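Local coordinates for DNA mismatch repair protein MutL (Aquifex aeolicus, PDB 6LZI) that hydrolyses ATP through an N-terminal GHKL-type (Bergerat-fold) ATPase domain, captured here with ADP, as part of DNA mismatch repair, at residues A[115-118]-A[123-126]; A[208-213]-A[219-224]; A[248-253]-A[294-299]. One frame throughout, in Å; residues are numbered along the deposited sequence.

Contact 1: residues A[115-118]-A[123-126]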
loop_
_atom_site.group_PDB
_atom_site.type_symbol
_atom_site.label_atom_id
_atom_site.label_comp_id
_atom_site.label_asym_id
_atom_site.label_seq_id
_atom_site.Cartn_x
_atom_site.Cartn_y
_atom_site.Cartn_z
ATOM N N GLU A 115 13.401 -19.965 1.891
ATOM C CA GLU A 115 12.313 -19.771 0.936
ATOM C C GLU A 115 11.324 -20.927 1.054
ATOM O O GLU A 115 11.730 -22.074 1.140
ATOM C CB GLU A 115 12.886 -19.698 -0.476
ATOM C CG GLU A 115 11.757 -19.716 -1.491
ATOM C CD GLU A 115 12.239 -19.596 -2.876
ATOM O OE1 GLU A 115 12.894 -18.608 -3.170
ATOM O OE2 GLU A 115 11.977 -20.513 -3.671
ATOM N N ILE A 116 10.037 -20.620 1.113
ATOM C CA ILE A 116 9.012 -21.662 1.151
ATOM C C ILE A 116 8.154 -21.507 -0.087
ATOM O O ILE A 116 7.900 -20.393 -0.565
ATOM C CB ILE A 116 8.160 -21.575 2.434
ATOM C CG1 ILE A 116 7.143 -22.709 2.487
ATOM C CG2 ILE A 116 7.427 -20.240 2.546
ATOM C CD1 ILE A 116 6.785 -23.158 3.899
ATOM N N GLU A 117 7.768 -22.621 -0.667
ATOM C CA GLU A 117 6.994 -22.599 -1.888
ATOM C C GLU A 117 5.696 -23.379 -1.667
ATOM O O GLU A 117 5.685 -24.432 -1.021
ATOM C CB GLU A 117 7.781 -23.173 -3.087
ATOM C CG GLU A 117 6.952 -23.146 -4.358
ATOM C CD GLU A 117 7.734 -23.582 -5.602
ATOM O OE1 GLU A 117 8.771 -24.229 -5.430
ATOM O OE2 GLU A 117 7.315 -23.273 -6.736
ATOM N N VAL A 118 4.591 -22.800 -2.119
ATOM C CA VAL A 118 3.276 -23.369 -1.822
ATOM C C VAL A 118 2.466 -23.271 -3.097
ATOM O O VAL A 118 2.557 -22.278 -3.822
ATOM C CB VAL A 118 2.569 -22.635 -0.659
ATOM C CG1 VAL A 118 1.121 -23.057 -0.532
ATOM C CG2 VAL A 118 3.325 -22.852 0.657
ATOM N N ILE A 123 2.184 -27.282 0.578
ATOM C CA ILE A 123 3.603 -26.944 0.644
ATOM C C ILE A 123 4.368 -27.851 -0.308
ATOM O O ILE A 123 4.170 -29.070 -0.310
ATOM C CB ILE A 123 4.131 -27.087 2.078
ATOM C CG1 ILE A 123 3.293 -26.258 3.064
ATOM C CG2 ILE A 123 5.617 -26.683 2.153
ATOM C CD1 ILE A 123 3.547 -26.612 4.541
ATOM N N LEU A 124 5.236 -27.255 -1.124
ATOM C CA LEU A 124 6.014 -27.974 -2.114
ATOM C C LEU A 124 7.471 -28.154 -1.710
ATOM O O LEU A 124 8.142 -29.060 -2.226
ATOM C CB LEU A 124 5.968 -27.262 -3.459
ATOM C CG LEU A 124 4.622 -27.214 -4.187
ATOM C CD1 LEU A 124 4.935 -26.624 -5.558
ATOM C CD2 LEU A 124 4.005 -28.589 -4.307
ATOM N N GLY A 125 7.956 -27.352 -0.786
ATOM C CA GLY A 125 9.322 -27.476 -0.317
ATOM C C GLY A 125 9.802 -26.154 0.232
ATOM O O GLY A 125 9.148 -25.126 0.105
ATOM N N THR A 126 10.971 -26.212 0.864
ATOM C CA THR A 126 11.690 -25.049 1.342
ATOM C C THR A 126 13.127 -25.173 0.902
ATOM O O THR A 126 13.625 -26.265 0.592
ATOM C CB THR A 126 11.699 -24.892 2.862
ATOM O OG1 THR A 126 12.621 -25.841 3.421
ATOM C CG2 THR A 126 10.316 -25.148 3.422
#

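Contact 2: residues A[208-213]-A[219-224]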
loop_
_atom_site.group_PDB
_atom_site.type_symbol
_atom_site.label_atom_id
_atom_site.label_comp_id
_atom_site.label_asym_id
_atom_site.label_seq_id
_atom_site.Cartn_x
_atom_site.Cartn_y
_atom_site.Cartn_z
ATOM N N THR A 208 1.106 22.396 -3.025
ATOM C CA THR A 208 -0.007 22.488 -2.111
ATOM C C THR A 208 0.267 23.551 -1.067
ATOM O O THR A 208 1.408 23.948 -0.826
ATOM C CB THR A 208 -0.312 21.152 -1.393
ATOM O OG1 THR A 208 0.711 20.864 -0.441
ATOM C CG2 THR A 208 -0.514 19.922 -2.379
ATOM N N GLU A 209 -0.811 23.967 -0.428
ATOM C CA GLU A 209 -0.779 24.821 0.749
ATOM C C GLU A 209 -1.232 23.949 1.899
ATOM O O GLU A 209 -2.210 23.185 1.757
ATOM C CB GLU A 209 -1.705 26.031 0.637
ATOM C CG GLU A 209 -1.672 26.910 1.887
ATOM C CD GLU A 209 -2.511 28.188 1.751
ATOM O OE1 GLU A 209 -2.474 29.033 2.682
ATOM O OE2 GLU A 209 -3.190 28.354 0.709
ATOM N N GLU A 210 -0.488 24.020 2.999
ATOM C CA GLU A 210 -0.785 23.249 4.188
ATOM C C GLU A 210 -1.656 24.088 5.119
ATOM O O GLU A 210 -1.298 25.211 5.455
ATOM C CB GLU A 210 0.529 22.870 4.874
ATOM C CG GLU A 210 0.378 22.161 6.204
ATOM C CD GLU A 210 1.695 21.639 6.729
ATOM O OE1 GLU A 210 2.751 21.934 6.138
ATOM O OE2 GLU A 210 1.661 20.906 7.731
ATOM N N LEU A 211 -2.764 23.506 5.552
ATOM C CA LEU A 211 -3.733 24.114 6.452
ATOM C C LEU A 211 -3.821 23.274 7.723
ATOM O O LEU A 211 -3.605 22.067 7.696
ATOM C CB LEU A 211 -5.083 24.150 5.811
ATOM C CG LEU A 211 -5.176 24.882 4.463
ATOM C CD1 LEU A 211 -6.596 24.703 3.849
ATOM C CD2 LEU A 211 -4.787 26.338 4.603
ATOM N N TYR A 212 -4.163 23.913 8.842
ATOM C CA TYR A 212 -4.148 23.210 10.117
ATOM C C TYR A 212 -5.249 23.773 11.012
ATOM O O TYR A 212 -5.519 24.980 10.986
ATOM C CB TYR A 212 -2.773 23.368 10.774
ATOM C CG TYR A 212 -2.588 22.755 12.148
ATOM C CD1 TYR A 212 -2.188 21.426 12.295
ATOM C CD2 TYR A 212 -2.758 23.518 13.295
ATOM C CE1 TYR A 212 -1.997 20.874 13.548
ATOM C CE2 TYR A 212 -2.565 22.971 14.545
ATOM C CZ TYR A 212 -2.187 21.648 14.660
ATOM O OH TYR A 212 -2.005 21.113 15.915
ATOM N N ALA A 213 -5.873 22.897 11.807
ATOM C CA ALA A 213 -6.865 23.336 12.788
ATOM C C ALA A 213 -7.039 22.255 13.844
ATOM O O ALA A 213 -7.112 21.073 13.515
ATOM C CB ALA A 213 -8.211 23.643 12.125
ATOM N N THR A 219 -7.599 17.050 15.714
ATOM C CA THR A 219 -6.563 17.716 14.928
ATOM C C THR A 219 -6.735 17.433 13.439
ATOM O O THR A 219 -6.936 16.280 13.035
ATOM C CB THR A 219 -5.175 17.295 15.422
ATOM O OG1 THR A 219 -5.095 17.568 16.832
ATOM C CG2 THR A 219 -4.091 18.091 14.717
ATOM N N LEU A 220 -6.658 18.500 12.632
ATOM C CA LEU A 220 -6.770 18.435 11.178
ATOM C C LEU A 220 -5.543 19.078 10.548
ATOM O O LEU A 220 -5.094 20.143 10.988
ATOM C CB LEU A 220 -8.031 19.164 10.689
ATOM C CG LEU A 220 -9.365 18.728 11.254
ATOM C CD1 LEU A 220 -10.447 19.763 10.868
ATOM C CD2 LEU A 220 -9.746 17.326 10.796
ATOM N N ARG A 221 -4.993 18.410 9.550
ATOM C CA ARG A 221 -3.923 18.924 8.716
ATOM C C ARG A 221 -4.316 18.578 7.283
ATOM O O ARG A 221 -4.466 17.387 6.953
ATOM C CB ARG A 221 -2.586 18.273 9.107
ATOM C CG ARG A 221 -1.330 18.835 8.455
ATOM C CD ARG A 221 -0.119 17.992 8.849
ATOM N NE ARG A 221 1.105 18.641 8.432
ATOM C CZ ARG A 221 2.325 18.139 8.582
ATOM N NH1 ARG A 221 2.513 16.942 9.150
ATOM N NH2 ARG A 221 3.353 18.852 8.143
ATOM N N ALA A 222 -4.493 19.597 6.438
ATOM C CA ALA A 222 -4.759 19.339 5.031
ATOM C C ALA A 222 -3.701 19.954 4.124
ATOM O O ALA A 222 -2.978 20.896 4.500
ATOM C CB ALA A 222 -6.140 19.849 4.605
ATOM N N PHE A 223 -3.660 19.436 2.902
ATOM C CA PHE A 223 -2.858 20.002 1.822
ATOM C C PHE A 223 -3.804 20.219 0.671
ATOM O O PHE A 223 -4.446 19.252 0.242
ATOM C CB PHE A 223 -1.714 19.048 1.411
ATOM C CG PHE A 223 -0.822 18.702 2.578
ATOM C CD1 PHE A 223 -1.186 17.673 3.465
ATOM C CD2 PHE A 223 0.294 19.473 2.857
ATOM C CE1 PHE A 223 -0.386 17.392 4.611
ATOM C CE2 PHE A 223 1.063 19.226 3.961
ATOM C CZ PHE A 223 0.719 18.182 4.862
ATOM N N VAL A 224 -3.897 21.466 0.187
ATOM C CA VAL A 224 -4.898 21.832 -0.812
ATOM C C VAL A 224 -4.195 22.398 -2.037
ATOM O O VAL A 224 -3.213 23.138 -1.916
ATOM C CB VAL A 224 -5.925 22.845 -0.247
ATOM C CG1 VAL A 224 -6.631 22.226 0.930
ATOM C CG2 VAL A 224 -5.244 24.103 0.163
#

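Contact 3: residues A[248-253]-A[294-299]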
loop_
_atom_site.group_PDB
_atom_site.type_symbol
_atom_site.label_atom_id
_atom_site.label_comp_id
_atom_site.label_asym_id
_atom_site.label_seq_id
_atom_site.Cartn_x
_atom_site.Cartn_y
_atom_site.Cartn_z
ATOM N N LYS A 248 -16.329 13.261 1.620
ATOM C CA LYS A 248 -15.777 13.777 0.366
ATOM C C LYS A 248 -16.688 14.844 -0.245
ATOM O O LYS A 248 -16.205 15.862 -0.767
ATOM C CB LYS A 248 -15.535 12.619 -0.616
ATOM C CG LYS A 248 -15.174 13.035 -2.055
ATOM C CD LYS A 248 -15.065 11.833 -3.023
ATOM C CE LYS A 248 -13.637 11.248 -3.111
ATOM N NZ LYS A 248 -12.641 12.089 -3.922
ATOM N N GLU A 249 -18.007 14.643 -0.169
ATOM C CA GLU A 249 -18.939 15.643 -0.678
ATOM C C GLU A 249 -18.798 16.959 0.076
ATOM O O GLU A 249 -18.921 18.037 -0.511
ATOM C CB GLU A 249 -20.386 15.145 -0.561
ATOM C CG GLU A 249 -20.747 13.909 -1.394
ATOM C CD GLU A 249 -22.180 13.439 -1.139
ATOM O OE1 GLU A 249 -22.929 13.199 -2.116
ATOM O OE2 GLU A 249 -22.565 13.323 0.046
ATOM N N PHE A 250 -18.570 16.885 1.391
ATOM C CA PHE A 250 -18.432 18.095 2.191
ATOM C C PHE A 250 -17.105 18.790 1.913
ATOM O O PHE A 250 -17.029 20.023 1.959
ATOM C CB PHE A 250 -18.564 17.749 3.673
ATOM C CG PHE A 250 -18.472 18.938 4.594
ATOM C CD1 PHE A 250 -17.242 19.406 5.029
ATOM C CD2 PHE A 250 -19.621 19.570 5.043
ATOM C CE1 PHE A 250 -17.158 20.491 5.878
ATOM C CE2 PHE A 250 -19.543 20.651 5.897
ATOM C CZ PHE A 250 -18.314 21.118 6.321
ATOM N N LEU A 251 -16.039 18.015 1.656
ATOM C CA LEU A 251 -14.785 18.620 1.204
ATOM C C LEU A 251 -14.953 19.241 -0.177
ATOM O O LEU A 251 -14.425 20.316 -0.457
ATOM C CB LEU A 251 -13.657 17.578 1.181
ATOM C CG LEU A 251 -13.120 16.958 2.463
ATOM C CD1 LEU A 251 -12.180 15.819 2.077
ATOM C CD2 LEU A 251 -12.391 17.995 3.338
ATOM N N ARG A 252 -15.702 18.580 -1.057
ATOM C CA ARG A 252 -16.070 19.203 -2.319
ATOM C C ARG A 252 -16.845 20.499 -2.088
ATOM O O ARG A 252 -16.580 21.513 -2.743
ATOM C CB ARG A 252 -16.898 18.216 -3.148
ATOM C CG ARG A 252 -17.168 18.634 -4.586
ATOM C CD ARG A 252 -17.809 17.483 -5.370
ATOM N NE ARG A 252 -16.900 16.349 -5.566
ATOM C CZ ARG A 252 -16.996 15.176 -4.933
ATOM N NH1 ARG A 252 -17.961 14.973 -4.047
ATOM N NH2 ARG A 252 -16.116 14.208 -5.185
ATOM N N LYS A 253 -17.757 20.504 -1.118
ATOM C CA LYS A 253 -18.577 21.687 -0.908
ATOM C C LYS A 253 -17.785 22.862 -0.310
ATOM O O LYS A 253 -17.986 24.011 -0.720
ATOM C CB LYS A 253 -19.784 21.349 -0.039
ATOM C CG LYS A 253 -20.977 22.195 -0.445
ATOM C CD LYS A 253 -21.087 22.141 -1.979
ATOM C CE LYS A 253 -22.190 23.018 -2.551
ATOM N NZ LYS A 253 -22.210 22.893 -4.042
ATOM N N LEU A 294 -15.198 21.914 12.113
ATOM C CA LEU A 294 -13.782 22.274 12.110
ATOM C C LEU A 294 -13.177 22.137 10.717
ATOM O O LEU A 294 -12.246 22.871 10.365
ATOM C CB LEU A 294 -13.016 21.428 13.130
ATOM C CG LEU A 294 -11.591 21.904 13.474
ATOM C CD1 LEU A 294 -11.559 23.340 13.966
ATOM C CD2 LEU A 294 -10.894 20.977 14.480
ATOM N N VAL A 295 -13.723 21.251 9.894
ATOM C CA VAL A 295 -13.263 21.154 8.515
ATOM C C VAL A 295 -13.605 22.420 7.743
ATOM O O VAL A 295 -12.768 22.961 7.018
ATOM C CB VAL A 295 -13.852 19.902 7.841
ATOM C CG1 VAL A 295 -13.534 19.899 6.375
ATOM C CG2 VAL A 295 -13.317 18.643 8.501
ATOM N N ARG A 296 -14.854 22.906 7.864
ATOM C CA ARG A 296 -15.188 24.151 7.178
ATOM C C ARG A 296 -14.456 25.343 7.795
ATOM O O ARG A 296 -14.131 26.294 7.087
ATOM C CB ARG A 296 -16.710 24.352 7.137
ATOM C CG ARG A 296 -17.343 25.288 8.156
ATOM C CD ARG A 296 -18.904 25.312 8.004
ATOM N NE ARG A 296 -19.338 25.755 6.671
ATOM C CZ ARG A 296 -19.968 24.993 5.774
ATOM N NH1 ARG A 296 -20.272 23.731 6.056
ATOM N NH2 ARG A 296 -20.303 25.495 4.588
ATOM N N GLU A 297 -14.144 25.294 9.091
ATOM C CA GLU A 297 -13.251 26.285 9.684
ATOM C C GLU A 297 -11.859 26.209 9.057
ATOM O O GLU A 297 -11.262 27.234 8.695
ATOM C CB GLU A 297 -13.202 26.068 11.205
ATOM C CG GLU A 297 -12.009 26.691 11.950
ATOM C CD GLU A 297 -12.255 26.774 13.448
ATOM O OE1 GLU A 297 -11.497 27.476 14.144
ATOM O OE2 GLU A 297 -13.228 26.156 13.930
ATOM N N LEU A 298 -11.351 24.989 8.901
ATOM C CA LEU A 298 -10.096 24.737 8.204
ATOM C C LEU A 298 -10.100 25.311 6.784
ATOM O O LEU A 298 -9.090 25.865 6.323
ATOM C CB LEU A 298 -9.873 23.233 8.196
ATOM C CG LEU A 298 -8.670 22.500 7.647
ATOM C CD1 LEU A 298 -8.675 22.530 6.132
ATOM C CD2 LEU A 298 -7.393 23.051 8.221
ATOM N N ALA A 299 -11.222 25.180 6.066
ATOM C CA ALA A 299 -11.283 25.619 4.675
ATOM C C ALA A 299 -11.146 27.127 4.504
ATOM O O ALA A 299 -11.043 27.596 3.363
ATOM C CB ALA A 299 -12.587 25.147 4.013
#

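Contact 1: residues A[115-118]-A[123-126]
Glu117 and Leu124 join the two strands of this antiparallel hairpin through a straight bond from Leu124 N to Glu117 O (2.9 Å, 175° at the hydrogen). The neighbouring bond runs the other way, from Glu117 N to Gly125 O at 3.0 Å. Thr126 CA, opposite Ile116, adds a CA-H...O contact to Glu115 O at 3.0 Å. The tight part is thus the backbone. Between the two bonds the register slips by one residue, a beta bulge: Val118 pairs with Ile123 while Glu117 pairs with Gly125. Gly125 has phi 155°, where a side chain would press on the preceding carbonyl; these backbone angles by themselves call for glycine.

Side chains touch only lightly. Ile116 holds CG1 anti to its own N (chi1 -177°), which carries CD1 across to Ile123 CG2 at 4.1 Å. Ile116 and Val118 are buried, near Val65, but Ile123 sits at the solvent side. On the other face exposed Leu124 crosses the extended Glu117 at a slant, CD1 4.1 Å from CD. The Glu117 carboxylate turns instead to Arg127, which also pairs with Glu115. Chemically, then, backbone bonds hold the strands, with aliphatics on the Ile116 face and glutamates paired with arginine on the other.

Contact 2: residues A[208-213]-A[219-224]
Val224 closes one end of the paired strands, trading two backbone bonds with Glu209: Val224 N to Glu209 O and Glu209 N to Val224 O, both 2.9 Å. Its methyls meet Leu211 on the same face of the sheet, Leu211 CD1 reaching Val224 CG1 at 3.8 Å, the two side chains crossing at about a right angle. Leu211 is pinned in the same manner, its N bonded to Ala222 O at 2.8 Å and its O to Ala222 N at 2.9 Å.

Glu210 lies on the other face. Its chain, extended beyond CG (chi2 172°), runs beside Phe223, with CD 3.7 Å from Phe223 CE2, and brings OE2 to the guanidinium edge of Arg221. Arg221 NH2 donates to Glu210 OE2 at 2.7 Å from the syn side, in a bent bond (131° at the hydrogen), 27° out of the carboxylate plane. NE lies nearer still in the model, doubtfully close. Arg221 NH1 turns to a di(hydroxyethyl)ether molecule, and Leu196 and Lys197 of helix 196-204 pack over this face.

The hairpin's two faces therefore differ in chemistry: Leu211, Ala213, Leu220 and Ala222 meet helix 292-298 and Val224 packs on Phe255, whereas opposite them a salt bridge rests beside an aromatic ring. The positive charge of Arg221, with Lys197 also close by, would probably favour the ionised form of Glu210.

Contact 3: residues A[248-253]-A[294-299]
Phe250 and Leu251 bring helix 245-254 up to Val295 and Arg296 of helix 292-298, and they do all the side-chain work on their side. Lys248 and Glu249, which open the segment, stay clear of the other helix; Lys248 NZ makes a weak hydrogen bond to Tyr233 O, and the O atoms of both residues take the next-turn amides of Arg252 and Lys253.

Phe250 is next, and it is the main wedge. Its CG stands anti to the backbone N (chi1 -178°), which projects the ring across the gap between the helices. There the ring meets Val295 edge-on: CE1 is 3.7 Å from Val295 CG1, which lies near the ring plane. The two side chains run antiparallel alongside each other. The far rim of the ring, at CZ, touches Arg296 CB at 3.7 Å, and the arginine chain, bent about its CG-CD bond, curls round so that NH1 comes within 3.2 Å of Phe250 CE2. The guanidinium stands nearly upright to the ring, 82° between planes, and the approach is oblique.

Leu251 follows. Its CB does not point at the other helix, but CD2 swings over to Val295 CG1 at 3.8 Å, crossing the valine at about a right angle. The same CG1 is thus gripped between the Phe250 rim and the leucine methyl. Leu251 is also packed on Tyr233 and Val235 of the sheet.

With 10.4 Å between the local axes and a crossing angle of -32°, the two helices run in roughly the same direction and meet through a small patch, apolar round Val295 and edged by the Arg296 guanidinium. Both lie on the sheet of this fragment's second domain, whose family belongs to the S5 clan, an arrangement consistent with an S5-like alpha/beta fold.

Along the chain the contacts come in series: contact 1, contact 2, then contact 3. Contact 1 is a hairpin at one edge of the eight-stranded sheet of the ATPase region, with the Ile116 side chain about 10 Å from the bound ADP. Contacts 2 and 3 lie about 48 and 51 Å from it, centre to centre, on the opposite side of the chain's centre. These two are neighbours, 11 Å between centres, and touch: Leu298 CD2 lies 3.5 Å from Leu211 CB. Helix 292-298, part of contact 3, is laid on the hairpin of contact 2, at the edge of the five-stranded sheet. Contact 1 thus belongs to the nucleotide-binding sheet, while contacts 2 and 3 share that of the second, S5-like domain.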